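Local coordinates for protein Obg-like ATPase 1 (Schizosaccharomyces pombe, PDB 1NI3) that hydrolyses ATP, and GTP less efficiently, with magnesium as cofactor, and negatively regulates the G2/M transition of the cell cycle, at residues N19-G24 with T322-T327; A61-P66 with L87-I92; S111-V116 with Y220-K225; G347-Y352 with S381-H386; V65-F70 with L307-T312. One frame throughout, in Å; residues are numbered along the deposited sequence.

Interaction 1 of 5, residues N19-G24 with T322-T327; sequences NNLKTG and TIRKGT
Asn19 meets the end of strand 317-324 through the oxygen of its amide. A chi1 of -53° sets CG anti to the carbonyl carbon, and the amide oxygen beyond it comes to the backbone of Ile323 and Arg324: Asn19 OD1 lies 3.5 Å from Ile323 CA and 3.1 Å from Arg324 N. Asn19 OD1 also lies 3.6 Å from Arg324 CG. Next comes an inverse gamma turn centred on Asn20, closed by a bond of 2.7 Å from Leu21 N to Asn19 O, which swings the chain toward strand 22-27. Leu21 then sets one methyl, CD1, 3.5 Å from Arg324 NH1, the two side chains crossing at about a right angle. The arginine chain is bent at chi2 and chi3, and its polar end is held by the N-terminal segment: NH1 by the carbonyls of Gly18 and Arg16, NH2 by Gln13 OE1. Beyond Arg324 a type I turn runs to Thr327, where Arg324 O receives both Thr327 N and Thr327 OG1. The contact thus joins the entry to the first G-domain strand to a strand of the TGS domain. Its chemistry is that of a surface seam: a leucine methyl beside a guanidinium whose N-H groups are taken up by two backbone carbonyls and a glutamine oxygen, which probably fixes its position more firmly than the apolar touch alone.

Interaction 2 of 5, residues A61-P66 with L87-I92; sequences AKVAVP and LTVFDI
Ala61, Lys62 and Val63 pair with Val89, Thr88 and Leu87 in antiparallel register, the short strand segments lying 4.9 Å apart at closest approach with their directions 143° apart. Two hydrogen-bonded pairs flank one non-hydrogen-bonded pair. Ala61 and Val89 exchange bonds in both directions, with Val89 N to Ala61 O at 2.9 Å; Val63 and Leu87 do the same, with Leu87 N to Val63 O at 2.8 Å. Between them, Thr88 CA makes a CA-H...O contact with Ala61 O.

The side chains divide by face. On that of Ala61, Val63, Leu87 and Val89, the valines meet methyl to methyl, Val63 CG2 to Val89 CG2 at 3.8 Å. Helix 33-42, which starts within the P-loop of the predicted ATP site, packs here through Phe37, Ile40 and Thr41. Further along, Val65 places CG2 3.6 Å from Leu87 N. The other face carries Lys62 and Thr88, side by side and pointing the same way. The lysine is bent at chi2 (-67°) and then runs extended, and its NZ reaches Thr88 OG1 in a weak bond of 3.3 Å. The stronger partner of that ammonium is Glu60, a salt bridge from the residue just before the segment.

This is the antiparallel edge pairing of a sheet otherwise largely parallel in the G domain, where strand 81-90 also runs beside strand 22-27. Backbone bonds supply the register, Ala61 and Val63 pack on helix 33-42 with Val89 beside Val63, and the lysine, partly exposed, would probably keep its charge balanced by Glu60 while resting on the threonine.

Interaction 3 of 5, residues S111-V116 with Y220-K225; sequences SHVRAV and YLLTAK
Lys225 supplies the polar part of this contact by bringing its ammonium to the chain that leaves helix 107-113. Its NZ gives a hydrogen bond of 2.6 Å to Val116 O and a weak one of 3.4 Å to Arg114 O. The chain is extended through CE and then turns at chi4 (-61°), which brings NZ round to the Val116 carbonyl, the ammonium standing 23° out of that carbonyl plane. Just before it, Lys225 CE lies 3.6 Å from Val113 O. Two carbonyl oxygens of the type I turn from Val113 to Val116 thus face one ammonium, whose charge they would probably stabilise. Arg16 adds a second positive group, its NH2 bonded to Arg114 O and, weakly, to Val116 O.

The apolar part centres on Leu222. Its CD2 meets Val113 CG1 at 3.4 Å, the two side chains crossing at about a right angle. The aliphatic stem of Lys225 shares in the packing, with Lys225 CD 4.2 Å from Val116 CG1.

A third kind of touch links charge and hydrocarbon. The Arg114 chain, extended from CG to NE, lays its guanidinium so that Leu222 CD1 sits over one face, 4.1 Å above the plane and offset toward the rim.

Around these residues, Val113 and Val116 rest against Val26 and Lys22 of strand 22-27, while Lys154 of helix 140-168 touches both Arg114 and Leu222. Asp155 of that helix accepts from the backbone N of Leu222 and Thr223. The contact therefore ties the end of helix 107-113 to the connection between helix 210-217 and strand 227-232, beside the central G-domain sheet.

Interaction 4 of 5, residues G347-Y352 with S381-H386; sequences GEIMHY and SGDIAH
Glu348, Ile349 and Met350 form a buried antiparallel strand pairing with His386, Ala385 and Ile384 in the C-terminal domain, strand 346-350 being the middle one of a three-stranded sheet. The Glu348-His386 pair is bonded both ways, His386 N to Glu348 O at 2.9 Å, and Ile384 N reaches Met350 O at 3.2 Å, with a weak bond back from Met350 N to Ile384 O. Above one face, the selenomethionine at Met350 sets its CE 3.6 Å from Ile384 CG2. Glu348 and His386 lie side by side, with a weak bond from His386 ND1 to Glu348 OE1; Tyr370 OH also binds that oxygen. The sheet belongs to the TGS domain, which has a ubiquitin-like fold, and backbone bonds between Phe311 and both Asp383 and Ala385 attach the segment to strand 307-312.

At the strand's end, His351 occupies the N-cap position of helix 352-358. Its ring and the Asp383 carboxylate are only 12° from coplanar, with His351 ND1 2.8 Å from Asp383 OD1. A water donates to Asp383 OD1 at 2.6 Å and to Ser381 O, and accepts from Tyr352 N. An alanine in place of Asp383 would probably leave this water less firmly held and Tyr377 OH, bonded to OD2, without its mate.

Interaction 5 of 5, residues V65-F70 with L307-T312; sequences VPDERF and LINYFT
Asp67 and Phe311 reach toward each other tip to tip, with carboxylate and ring nearly coplanar at 6°. Asp67 OD2 lies in the ring plane at its edge, 3.2 Å from Phe311 CZ, where the slightly positive ring hydrogens would probably suit an anionic oxygen. A chi1 of 174° sets the aspartate CG anti to the backbone N, and the carboxylate continues from there. From the N-cap of helix 68-77 the same carboxylate also accepts, weakly, from Arg69 N and Phe70 N. A water links it to strand 307-312, donating to Asp67 OD2 at 2.9 Å and to Asn309 OD1 at 2.8 Å; Asn309 CG sits between its backbone N and carbonyl carbon.

Phe311 has CG anti to its carbonyl carbon (chi1 -42°), and its outer ring atoms fit beside the first turn of the helix: Phe311 CZ is 3.8 Å from Arg69 CB, and CE2 is 3.8 Å from Phe70 CB. CE2 comes at the edge of the Phe70 ring. An alanine in place of Phe311 would probably open a gap beside Asp67, Arg69 and Phe70.

Phe70 also packs on Arg82 and Pro84 of strand 81-90, Arg69 NH1 binds Ser381 OG, and Ser320 of strand 317-324 touches Phe311 and holds Asn309. The start of helix 68-77 in the G domain thus abuts strand 307-312 of the TGS domain.

Interactions 2 and 4 are strand pairings, built on ladders of backbone bonds in buried surroundings, one in the G domain and one in the C-terminal domain some 25 Å away between centres. Interactions 1 and 5 instead join those two regions through side chains: a guanidinium beside a methyl at the surface, a carboxylate at a ring edge in a partly buried place. Both reach the same sheet as interaction 2, which shares Val65 and Pro66 with interaction 5, and strand 307-312 also hydrogen-bonds to interaction 4. Interaction 3, buried within the G domain, satisfies backbone carbonyls with a lysine; it touches interactions 1 and 2 but lies about 34 Å from interaction 4, centre to centre.

Interaction 1 of 5, residues N19-G24 with T322-T327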
# COMPACT_ATOMS: atom_id res chain seq x y z
N ASN A 19 10.51 5.85 2.27
CA ASN A 19 9.97 5.66 0.94
C ASN A 19 9.74 4.19 0.64
O ASN A 19 8.72 3.84 0.05
CB ASN A 19 10.90 6.23 -0.13
CG ASN A 19 11.27 7.68 0.14
OD1 ASN A 19 10.42 8.57 0.18
ND2 ASN A 19 12.57 7.92 0.32
N ASN A 20 10.66 3.33 1.04
CA ASN A 20 10.49 1.90 0.78
C ASN A 20 9.46 1.27 1.72
O ASN A 20 9.82 0.49 2.60
CB ASN A 20 11.82 1.18 0.93
CG ASN A 20 12.54 1.60 2.17
OD1 ASN A 20 13.23 2.61 2.18
ND2 ASN A 20 12.38 0.83 3.24
N LEU A 21 8.19 1.61 1.51
CA LEU A 21 7.08 1.07 2.30
C LEU A 21 6.57 -0.15 1.52
O LEU A 21 6.64 -0.16 0.29
CB LEU A 21 5.97 2.12 2.41
CG LEU A 21 6.41 3.45 3.01
CD1 LEU A 21 5.29 4.50 3.01
CD2 LEU A 21 6.86 3.14 4.42
N LYS A 22 6.07 -1.17 2.21
CA LYS A 22 5.58 -2.36 1.51
C LYS A 22 4.16 -2.77 1.95
O LYS A 22 3.67 -2.31 2.98
CB LYS A 22 6.56 -3.52 1.74
CG LYS A 22 6.92 -3.75 3.21
CD LYS A 22 8.21 -4.57 3.42
CE LYS A 22 9.46 -3.77 3.04
NZ LYS A 22 9.51 -3.40 1.59
N THR A 23 3.51 -3.61 1.15
CA THR A 23 2.16 -4.07 1.45
C THR A 23 2.21 -5.60 1.50
O THR A 23 2.99 -6.22 0.77
CB THR A 23 1.15 -3.70 0.35
OG1 THR A 23 1.42 -4.47 -0.83
CG2 THR A 23 1.27 -2.23 -0.01
N GLY A 24 1.38 -6.19 2.36
CA GLY A 24 1.34 -7.64 2.48
C GLY A 24 -0.07 -8.13 2.27
O GLY A 24 -1.02 -7.40 2.57
N THR A 322 10.31 6.54 -6.64
CA THR A 322 9.29 6.69 -5.62
C THR A 322 9.71 7.59 -4.46
O THR A 322 10.80 7.45 -3.93
CB THR A 322 8.88 5.34 -5.03
OG1 THR A 322 8.22 4.56 -6.04
CG2 THR A 322 7.94 5.53 -3.85
N ILE A 323 8.84 8.52 -4.08
CA ILE A 323 9.13 9.40 -2.95
C ILE A 323 7.86 9.64 -2.13
O ILE A 323 6.76 9.33 -2.57
CB ILE A 323 9.73 10.76 -3.43
CG1 ILE A 323 8.75 11.46 -4.37
CG2 ILE A 323 11.08 10.54 -4.09
CD1 ILE A 323 8.83 12.96 -4.29
N ARG A 324 8.01 10.19 -0.93
CA ARG A 324 6.84 10.45 -0.09
C ARG A 324 6.13 11.73 -0.46
O ARG A 324 6.77 12.75 -0.75
CB ARG A 324 7.22 10.46 1.39
CG ARG A 324 7.35 9.07 1.98
CD ARG A 324 6.00 8.40 2.09
NE ARG A 324 5.31 8.74 3.34
CZ ARG A 324 5.61 8.20 4.52
NH1 ARG A 324 6.59 7.29 4.61
NH2 ARG A 324 4.93 8.55 5.60
N LYS A 325 4.80 11.67 -0.41
CA LYS A 325 3.93 12.78 -0.75
C LYS A 325 4.45 14.18 -0.43
O LYS A 325 4.12 15.13 -1.12
CB LYS A 325 2.56 12.60 -0.09
CG LYS A 325 1.40 12.43 -1.06
CD LYS A 325 0.49 13.66 -1.11
CE LYS A 325 1.15 14.88 -1.77
NZ LYS A 325 0.32 16.13 -1.69
N GLY A 326 5.25 14.32 0.62
CA GLY A 326 5.73 15.66 0.92
C GLY A 326 7.23 15.83 0.91
O GLY A 326 7.76 16.73 1.55
N THR A 327 7.91 14.97 0.17
CA THR A 327 9.36 15.02 0.13
C THR A 327 9.88 16.25 -0.58
O THR A 327 9.30 16.73 -1.55
CB THR A 327 9.91 13.77 -0.54
OG1 THR A 327 9.37 12.61 0.11
CG2 THR A 327 11.43 13.74 -0.43

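Interaction 2 of 5, residues A61-P66 with L87-I92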
# COMPACT_ATOMS: atom_id res chain seq x y z
N ALA A 61 7.02 -9.87 -4.17
CA ALA A 61 6.75 -9.52 -5.55
C ALA A 61 6.94 -8.01 -5.73
O ALA A 61 6.45 -7.22 -4.92
CB ALA A 61 5.33 -9.94 -5.94
N LYS A 62 7.69 -7.63 -6.77
CA LYS A 62 7.94 -6.23 -7.10
C LYS A 62 7.00 -5.92 -8.27
O LYS A 62 7.36 -6.14 -9.42
CB LYS A 62 9.38 -6.01 -7.59
CG LYS A 62 10.51 -6.34 -6.61
CD LYS A 62 10.51 -5.39 -5.44
CE LYS A 62 11.51 -5.79 -4.36
NZ LYS A 62 11.23 -5.04 -3.09
N VAL A 63 5.80 -5.42 -7.99
CA VAL A 63 4.86 -5.13 -9.07
C VAL A 63 5.07 -3.73 -9.64
O VAL A 63 5.19 -2.75 -8.89
CB VAL A 63 3.40 -5.26 -8.59
CG1 VAL A 63 2.44 -5.30 -9.78
CG2 VAL A 63 3.28 -6.49 -7.75
N ALA A 64 5.12 -3.62 -10.96
CA ALA A 64 5.32 -2.32 -11.59
C ALA A 64 4.10 -1.45 -11.42
O ALA A 64 2.99 -1.87 -11.71
CB ALA A 64 5.65 -2.50 -13.06
N VAL A 65 4.32 -0.22 -10.94
CA VAL A 65 3.22 0.72 -10.74
C VAL A 65 2.83 1.32 -12.09
O VAL A 65 3.66 1.92 -12.78
CB VAL A 65 3.61 1.88 -9.84
CG1 VAL A 65 2.37 2.65 -9.46
CG2 VAL A 65 4.36 1.38 -8.62
N PRO A 66 1.57 1.15 -12.48
CA PRO A 66 1.13 1.71 -13.77
C PRO A 66 1.00 3.24 -13.70
O PRO A 66 0.50 3.80 -12.71
CB PRO A 66 -0.19 1.00 -14.03
CG PRO A 66 -0.70 0.69 -12.67
CD PRO A 66 0.53 0.28 -11.90
N LEU A 87 5.68 -1.29 -6.55
CA LEU A 87 4.95 -1.49 -5.29
C LEU A 87 5.34 -2.89 -4.80
O LEU A 87 5.18 -3.88 -5.52
CB LEU A 87 3.42 -1.47 -5.46
CG LEU A 87 2.68 -1.92 -4.19
CD1 LEU A 87 2.89 -0.89 -3.09
CD2 LEU A 87 1.20 -2.09 -4.45
N THR A 88 5.86 -2.96 -3.59
CA THR A 88 6.26 -4.23 -3.00
C THR A 88 5.02 -4.92 -2.42
O THR A 88 4.20 -4.31 -1.72
CB THR A 88 7.32 -4.00 -1.91
OG1 THR A 88 8.45 -3.35 -2.51
CG2 THR A 88 7.77 -5.32 -1.30
N VAL A 89 4.85 -6.20 -2.73
CA VAL A 89 3.71 -6.95 -2.23
C VAL A 89 4.18 -8.27 -1.63
O VAL A 89 4.78 -9.09 -2.31
CB VAL A 89 2.70 -7.21 -3.38
CG1 VAL A 89 1.44 -7.89 -2.84
CG2 VAL A 89 2.35 -5.92 -4.07
N PHE A 90 3.91 -8.45 -0.34
CA PHE A 90 4.33 -9.67 0.36
C PHE A 90 3.26 -10.72 0.56
O PHE A 90 2.10 -10.43 0.90
CB PHE A 90 4.95 -9.34 1.71
CG PHE A 90 6.42 -9.08 1.63
CD1 PHE A 90 6.94 -7.82 1.88
CD2 PHE A 90 7.31 -10.10 1.28
CE1 PHE A 90 8.30 -7.57 1.77
CE2 PHE A 90 8.68 -9.85 1.17
CZ PHE A 90 9.18 -8.59 1.41
N ASP A 91 3.68 -11.96 0.33
CA ASP A 91 2.83 -13.13 0.49
C ASP A 91 2.95 -13.64 1.93
O ASP A 91 3.62 -14.63 2.20
CB ASP A 91 3.24 -14.21 -0.50
CG ASP A 91 2.49 -15.50 -0.30
OD1 ASP A 91 1.29 -15.42 0.02
OD2 ASP A 91 3.10 -16.58 -0.46
N ILE A 92 2.30 -12.92 2.84
CA ILE A 92 2.31 -13.25 4.25
C ILE A 92 2.13 -14.76 4.48
O ILE A 92 2.93 -15.39 5.17
CB ILE A 92 1.18 -12.49 4.98
CG1 ILE A 92 1.27 -11.01 4.64
CG2 ILE A 92 1.30 -12.72 6.49
CD1 ILE A 92 2.60 -10.38 5.01

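Interaction 3 of 5, residues S111-V116 with Y220-K225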
# COMPACT_ATOMS: atom_id res chain seq x y z
N SER A 111 2.89 -11.87 13.10
CA SER A 111 4.27 -11.42 13.31
C SER A 111 4.93 -10.92 12.02
O SER A 111 5.83 -10.09 12.08
CB SER A 111 5.13 -12.53 13.96
OG SER A 111 5.56 -13.49 13.01
N HIS A 112 4.46 -11.40 10.88
CA HIS A 112 4.99 -11.00 9.57
C HIS A 112 4.27 -9.80 9.00
O HIS A 112 4.84 -9.00 8.27
CB HIS A 112 4.85 -12.14 8.57
CG HIS A 112 5.91 -13.18 8.71
ND1 HIS A 112 7.23 -12.91 8.44
CD2 HIS A 112 5.85 -14.47 9.12
CE1 HIS A 112 7.95 -14.00 8.70
NE2 HIS A 112 7.14 -14.95 9.11
N VAL A 113 3.00 -9.70 9.34
CA VAL A 113 2.19 -8.59 8.90
C VAL A 113 2.78 -7.30 9.47
O VAL A 113 2.82 -6.27 8.80
CB VAL A 113 0.75 -8.75 9.39
CG1 VAL A 113 -0.00 -7.43 9.27
CG2 VAL A 113 0.05 -9.82 8.59
N ARG A 114 3.27 -7.38 10.70
CA ARG A 114 3.86 -6.23 11.37
C ARG A 114 4.97 -5.60 10.56
O ARG A 114 5.21 -4.41 10.65
CB ARG A 114 4.42 -6.64 12.75
CG ARG A 114 3.37 -7.08 13.76
CD ARG A 114 3.99 -7.69 15.01
NE ARG A 114 2.97 -8.10 15.98
CZ ARG A 114 2.36 -7.26 16.82
NH1 ARG A 114 2.67 -5.97 16.81
NH2 ARG A 114 1.43 -7.72 17.65
N ALA A 115 5.65 -6.41 9.77
CA ALA A 115 6.76 -5.90 8.99
C ALA A 115 6.30 -5.20 7.73
O ALA A 115 7.10 -4.77 6.90
CB ALA A 115 7.71 -7.03 8.63
N VAL A 116 4.99 -5.06 7.59
CA VAL A 116 4.40 -4.45 6.41
C VAL A 116 3.76 -3.08 6.75
O VAL A 116 3.67 -2.71 7.93
CB VAL A 116 3.40 -5.47 5.79
CG1 VAL A 116 1.97 -4.96 5.82
CG2 VAL A 116 3.86 -5.87 4.41
N TYR A 220 3.74 0.98 16.34
CA TYR A 220 3.63 0.10 15.19
C TYR A 220 2.42 -0.84 15.28
O TYR A 220 2.52 -2.04 15.01
CB TYR A 220 4.93 -0.71 15.04
CG TYR A 220 6.14 0.19 15.01
CD1 TYR A 220 6.63 0.75 16.17
CD2 TYR A 220 6.74 0.55 13.79
CE1 TYR A 220 7.68 1.65 16.14
CE2 TYR A 220 7.79 1.46 13.76
CZ TYR A 220 8.25 2.01 14.94
OH TYR A 220 9.29 2.92 14.92
N LEU A 221 1.28 -0.27 15.64
CA LEU A 221 0.06 -1.06 15.79
C LEU A 221 -0.41 -1.69 14.48
O LEU A 221 -0.28 -1.10 13.41
CB LEU A 221 -1.06 -0.18 16.36
CG LEU A 221 -0.75 0.48 17.70
CD1 LEU A 221 -1.93 1.32 18.16
CD2 LEU A 221 -0.44 -0.60 18.73
N LEU A 222 -0.96 -2.89 14.59
CA LEU A 222 -1.46 -3.60 13.43
C LEU A 222 -2.60 -2.79 12.82
O LEU A 222 -2.68 -2.57 11.61
CB LEU A 222 -1.99 -4.97 13.85
CG LEU A 222 -0.97 -6.10 13.87
CD1 LEU A 222 -1.42 -7.20 14.80
CD2 LEU A 222 -0.78 -6.63 12.45
N THR A 223 -3.47 -2.34 13.72
CA THR A 223 -4.67 -1.57 13.40
C THR A 223 -4.40 -0.12 12.94
O THR A 223 -5.34 0.68 12.79
CB THR A 223 -5.61 -1.61 14.63
OG1 THR A 223 -6.97 -1.57 14.21
CG2 THR A 223 -5.33 -0.47 15.59
N ALA A 224 -3.12 0.21 12.71
CA ALA A 224 -2.72 1.52 12.24
C ALA A 224 -2.57 1.50 10.72
O ALA A 224 -2.83 2.48 10.06
CB ALA A 224 -1.40 1.92 12.89
N LYS A 225 -2.15 0.36 10.19
CA LYS A 225 -1.93 0.22 8.75
C LYS A 225 -3.20 0.33 7.91
O LYS A 225 -4.24 -0.25 8.26
CB LYS A 225 -1.28 -1.13 8.45
CG LYS A 225 -0.17 -1.50 9.42
CD LYS A 225 0.40 -2.87 9.10
CE LYS A 225 1.39 -3.30 10.16
NZ LYS A 225 2.54 -2.36 10.27

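Interaction 4 of 5, residues G347-Y352 with S381-H386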
# COMPACT_ATOMS: atom_id res chain seq x y z
N GLY A 347 18.33 22.29 -8.01
CA GLY A 347 18.02 21.19 -8.89
C GLY A 347 17.17 21.74 -10.01
O GLY A 347 16.55 22.80 -9.87
N GLU A 348 17.14 21.02 -11.13
CA GLU A 348 16.36 21.43 -12.30
C GLU A 348 15.10 20.59 -12.46
O GLU A 348 15.17 19.41 -12.79
CB GLU A 348 17.24 21.36 -13.55
CG GLU A 348 18.06 22.62 -13.78
CD GLU A 348 19.46 22.33 -14.28
OE1 GLU A 348 19.61 21.66 -15.33
OE2 GLU A 348 20.42 22.78 -13.62
N ILE A 349 13.96 21.23 -12.23
CA ILE A 349 12.65 20.58 -12.32
C ILE A 349 11.91 20.99 -13.58
O ILE A 349 12.08 22.09 -14.10
CB ILE A 349 11.76 20.93 -11.09
CG1 ILE A 349 11.93 19.87 -10.01
CG2 ILE A 349 10.30 21.06 -11.49
CD1 ILE A 349 13.33 19.76 -9.45
N MSE A 350 11.05 20.10 -14.06
CA MSE A 350 10.29 20.36 -15.27
C MSE A 350 8.95 19.63 -15.10
O MSE A 350 8.82 18.47 -15.46
CB MSE A 350 11.13 19.86 -16.45
CG MSE A 350 10.57 20.13 -17.84
SE MSE A 350 11.86 19.76 -19.28
CE MSE A 350 12.92 18.35 -18.48
N HIS A 351 7.98 20.33 -14.52
CA HIS A 351 6.65 19.78 -14.27
C HIS A 351 6.13 19.01 -15.46
O HIS A 351 6.16 19.49 -16.59
CB HIS A 351 5.65 20.88 -13.90
CG HIS A 351 5.96 21.57 -12.62
ND1 HIS A 351 7.03 21.22 -11.82
CD2 HIS A 351 5.35 22.60 -11.98
CE1 HIS A 351 7.06 21.99 -10.75
NE2 HIS A 351 6.04 22.84 -10.83
N TYR A 352 5.64 17.80 -15.20
CA TYR A 352 5.13 16.94 -16.26
C TYR A 352 4.22 17.70 -17.23
O TYR A 352 4.37 17.56 -18.46
CB TYR A 352 4.37 15.77 -15.66
CG TYR A 352 3.75 14.89 -16.71
CD1 TYR A 352 4.54 14.06 -17.52
CD2 TYR A 352 2.38 14.91 -16.93
CE1 TYR A 352 3.96 13.28 -18.53
CE2 TYR A 352 1.80 14.14 -17.94
CZ TYR A 352 2.60 13.33 -18.73
OH TYR A 352 2.02 12.58 -19.74
N SER A 381 4.24 15.46 -7.92
CA SER A 381 3.98 14.21 -8.61
C SER A 381 4.13 14.39 -10.11
O SER A 381 3.47 15.22 -10.71
CB SER A 381 2.57 13.72 -8.29
OG SER A 381 2.37 12.42 -8.80
N GLY A 382 5.03 13.60 -10.69
CA GLY A 382 5.23 13.68 -12.13
C GLY A 382 6.43 14.50 -12.52
O GLY A 382 6.92 14.40 -13.64
N ASP A 383 6.92 15.32 -11.60
CA ASP A 383 8.06 16.17 -11.89
C ASP A 383 9.21 15.43 -12.60
O ASP A 383 9.55 14.30 -12.26
CB ASP A 383 8.58 16.81 -10.60
CG ASP A 383 7.89 18.14 -10.28
OD1 ASP A 383 6.96 18.52 -11.03
OD2 ASP A 383 8.29 18.80 -9.29
N ILE A 384 9.78 16.08 -13.61
CA ILE A 384 10.92 15.52 -14.34
C ILE A 384 12.08 16.34 -13.82
O ILE A 384 12.18 17.53 -14.10
CB ILE A 384 10.82 15.74 -15.87
CG1 ILE A 384 9.72 14.87 -16.48
CG2 ILE A 384 12.15 15.38 -16.52
CD1 ILE A 384 8.33 15.25 -16.03
N ALA A 385 12.95 15.70 -13.05
CA ALA A 385 14.07 16.42 -12.47
C ALA A 385 15.43 15.99 -12.99
O ALA A 385 15.58 14.95 -13.61
CB ALA A 385 14.04 16.28 -10.95
N HIS A 386 16.42 16.84 -12.71
CA HIS A 386 17.80 16.59 -13.12
C HIS A 386 18.78 17.23 -12.14
O HIS A 386 18.80 18.45 -11.97
CB HIS A 386 18.03 17.14 -14.54
CG HIS A 386 19.47 17.45 -14.83
ND1 HIS A 386 20.03 18.67 -14.56
CD2 HIS A 386 20.47 16.66 -15.28
CE1 HIS A 386 21.32 18.63 -14.84
NE2 HIS A 386 21.61 17.43 -15.28
O HOH W 1 5.01 17.53 -12.35

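Interaction 5 of 5, residues V65-F70 with L307-T312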
# COMPACT_ATOMS: atom_id res chain seq x y z
N VAL A 65 4.32 -0.22 -10.94
CA VAL A 65 3.22 0.72 -10.74
C VAL A 65 2.83 1.32 -12.09
O VAL A 65 3.66 1.92 -12.78
CB VAL A 65 3.61 1.88 -9.84
CG1 VAL A 65 2.37 2.65 -9.46
CG2 VAL A 65 4.36 1.38 -8.62
N PRO A 66 1.57 1.15 -12.48
CA PRO A 66 1.13 1.71 -13.77
C PRO A 66 1.00 3.24 -13.70
O PRO A 66 0.50 3.80 -12.71
CB PRO A 66 -0.19 1.00 -14.03
CG PRO A 66 -0.70 0.69 -12.67
CD PRO A 66 0.53 0.28 -11.90
N ASP A 67 1.46 3.91 -14.74
CA ASP A 67 1.40 5.36 -14.78
C ASP A 67 1.56 5.95 -16.17
O ASP A 67 2.67 6.06 -16.68
CB ASP A 67 2.45 5.95 -13.84
CG ASP A 67 2.53 7.46 -13.95
OD1 ASP A 67 1.46 8.11 -13.99
OD2 ASP A 67 3.66 7.98 -13.98
N GLU A 68 0.44 6.34 -16.75
CA GLU A 68 0.41 6.91 -18.08
C GLU A 68 1.50 7.95 -18.29
O GLU A 68 2.06 8.06 -19.39
CB GLU A 68 -0.96 7.50 -18.34
CG GLU A 68 -1.90 6.49 -18.98
CD GLU A 68 -3.36 6.74 -18.66
OE1 GLU A 68 -3.83 7.88 -18.86
OE2 GLU A 68 -4.03 5.78 -18.22
N ARG A 69 1.82 8.72 -17.25
CA ARG A 69 2.87 9.70 -17.39
C ARG A 69 4.14 8.96 -17.78
O ARG A 69 4.80 9.32 -18.77
CB ARG A 69 3.07 10.45 -16.07
CG ARG A 69 1.86 11.22 -15.62
CD ARG A 69 2.17 11.93 -14.32
NE ARG A 69 1.05 11.89 -13.39
CZ ARG A 69 1.12 12.32 -12.13
NH1 ARG A 69 2.27 12.82 -11.68
NH2 ARG A 69 0.07 12.25 -11.33
N PHE A 70 4.50 7.93 -17.03
CA PHE A 70 5.68 7.14 -17.33
C PHE A 70 5.57 6.66 -18.78
O PHE A 70 6.54 6.71 -19.55
CB PHE A 70 5.77 5.94 -16.39
CG PHE A 70 6.95 5.05 -16.66
CD1 PHE A 70 8.24 5.49 -16.42
CD2 PHE A 70 6.78 3.78 -17.21
CE1 PHE A 70 9.34 4.69 -16.72
CE2 PHE A 70 7.87 2.98 -17.51
CZ PHE A 70 9.15 3.43 -17.27
N LEU A 307 2.50 7.48 -1.39
CA LEU A 307 3.67 7.58 -2.26
C LEU A 307 3.31 8.28 -3.58
O LEU A 307 2.17 8.22 -4.05
CB LEU A 307 4.26 6.18 -2.51
CG LEU A 307 4.79 5.49 -1.25
CD1 LEU A 307 5.18 4.05 -1.55
CD2 LEU A 307 5.98 6.25 -0.71
N ILE A 308 4.30 8.99 -4.12
CA ILE A 308 4.20 9.71 -5.38
C ILE A 308 5.55 9.48 -6.04
O ILE A 308 6.41 8.79 -5.49
CB ILE A 308 4.06 11.23 -5.16
CG1 ILE A 308 5.27 11.76 -4.39
CG2 ILE A 308 2.79 11.55 -4.40
CD1 ILE A 308 5.41 13.28 -4.42
N ASN A 309 5.76 10.06 -7.22
CA ASN A 309 7.02 9.86 -7.90
C ASN A 309 7.38 11.02 -8.81
O ASN A 309 6.55 11.88 -9.13
CB ASN A 309 6.95 8.60 -8.75
CG ASN A 309 5.97 8.75 -9.89
OD1 ASN A 309 4.90 9.34 -9.73
ND2 ASN A 309 6.32 8.23 -11.06
N TYR A 310 8.63 11.02 -9.23
CA TYR A 310 9.12 12.02 -10.17
C TYR A 310 9.99 11.18 -11.10
O TYR A 310 10.34 10.05 -10.76
CB TYR A 310 9.93 13.11 -9.46
CG TYR A 310 11.29 12.70 -8.95
CD1 TYR A 310 11.48 12.31 -7.63
CD2 TYR A 310 12.40 12.75 -9.79
CE1 TYR A 310 12.76 11.99 -7.16
CE2 TYR A 310 13.66 12.43 -9.33
CZ TYR A 310 13.83 12.05 -8.02
OH TYR A 310 15.10 11.76 -7.57
N PHE A 311 10.32 11.69 -12.28
CA PHE A 311 11.13 10.90 -13.21
C PHE A 311 12.47 11.53 -13.52
O PHE A 311 12.75 12.65 -13.13
CB PHE A 311 10.41 10.71 -14.55
CG PHE A 311 8.96 10.39 -14.42
CD1 PHE A 311 8.02 11.41 -14.35
CD2 PHE A 311 8.52 9.08 -14.35
CE1 PHE A 311 6.67 11.12 -14.21
CE2 PHE A 311 7.17 8.78 -14.22
CZ PHE A 311 6.25 9.81 -14.15
N THR A 312 13.30 10.76 -14.21
CA THR A 312 14.59 11.25 -14.66
C THR A 312 14.68 10.70 -16.07
O THR A 312 15.01 9.54 -16.29
CB THR A 312 15.78 10.75 -13.80
OG1 THR A 312 15.87 9.33 -13.85
CG2 THR A 312 15.64 11.21 -12.37
O HOH W 2 3.33 10.02 -11.94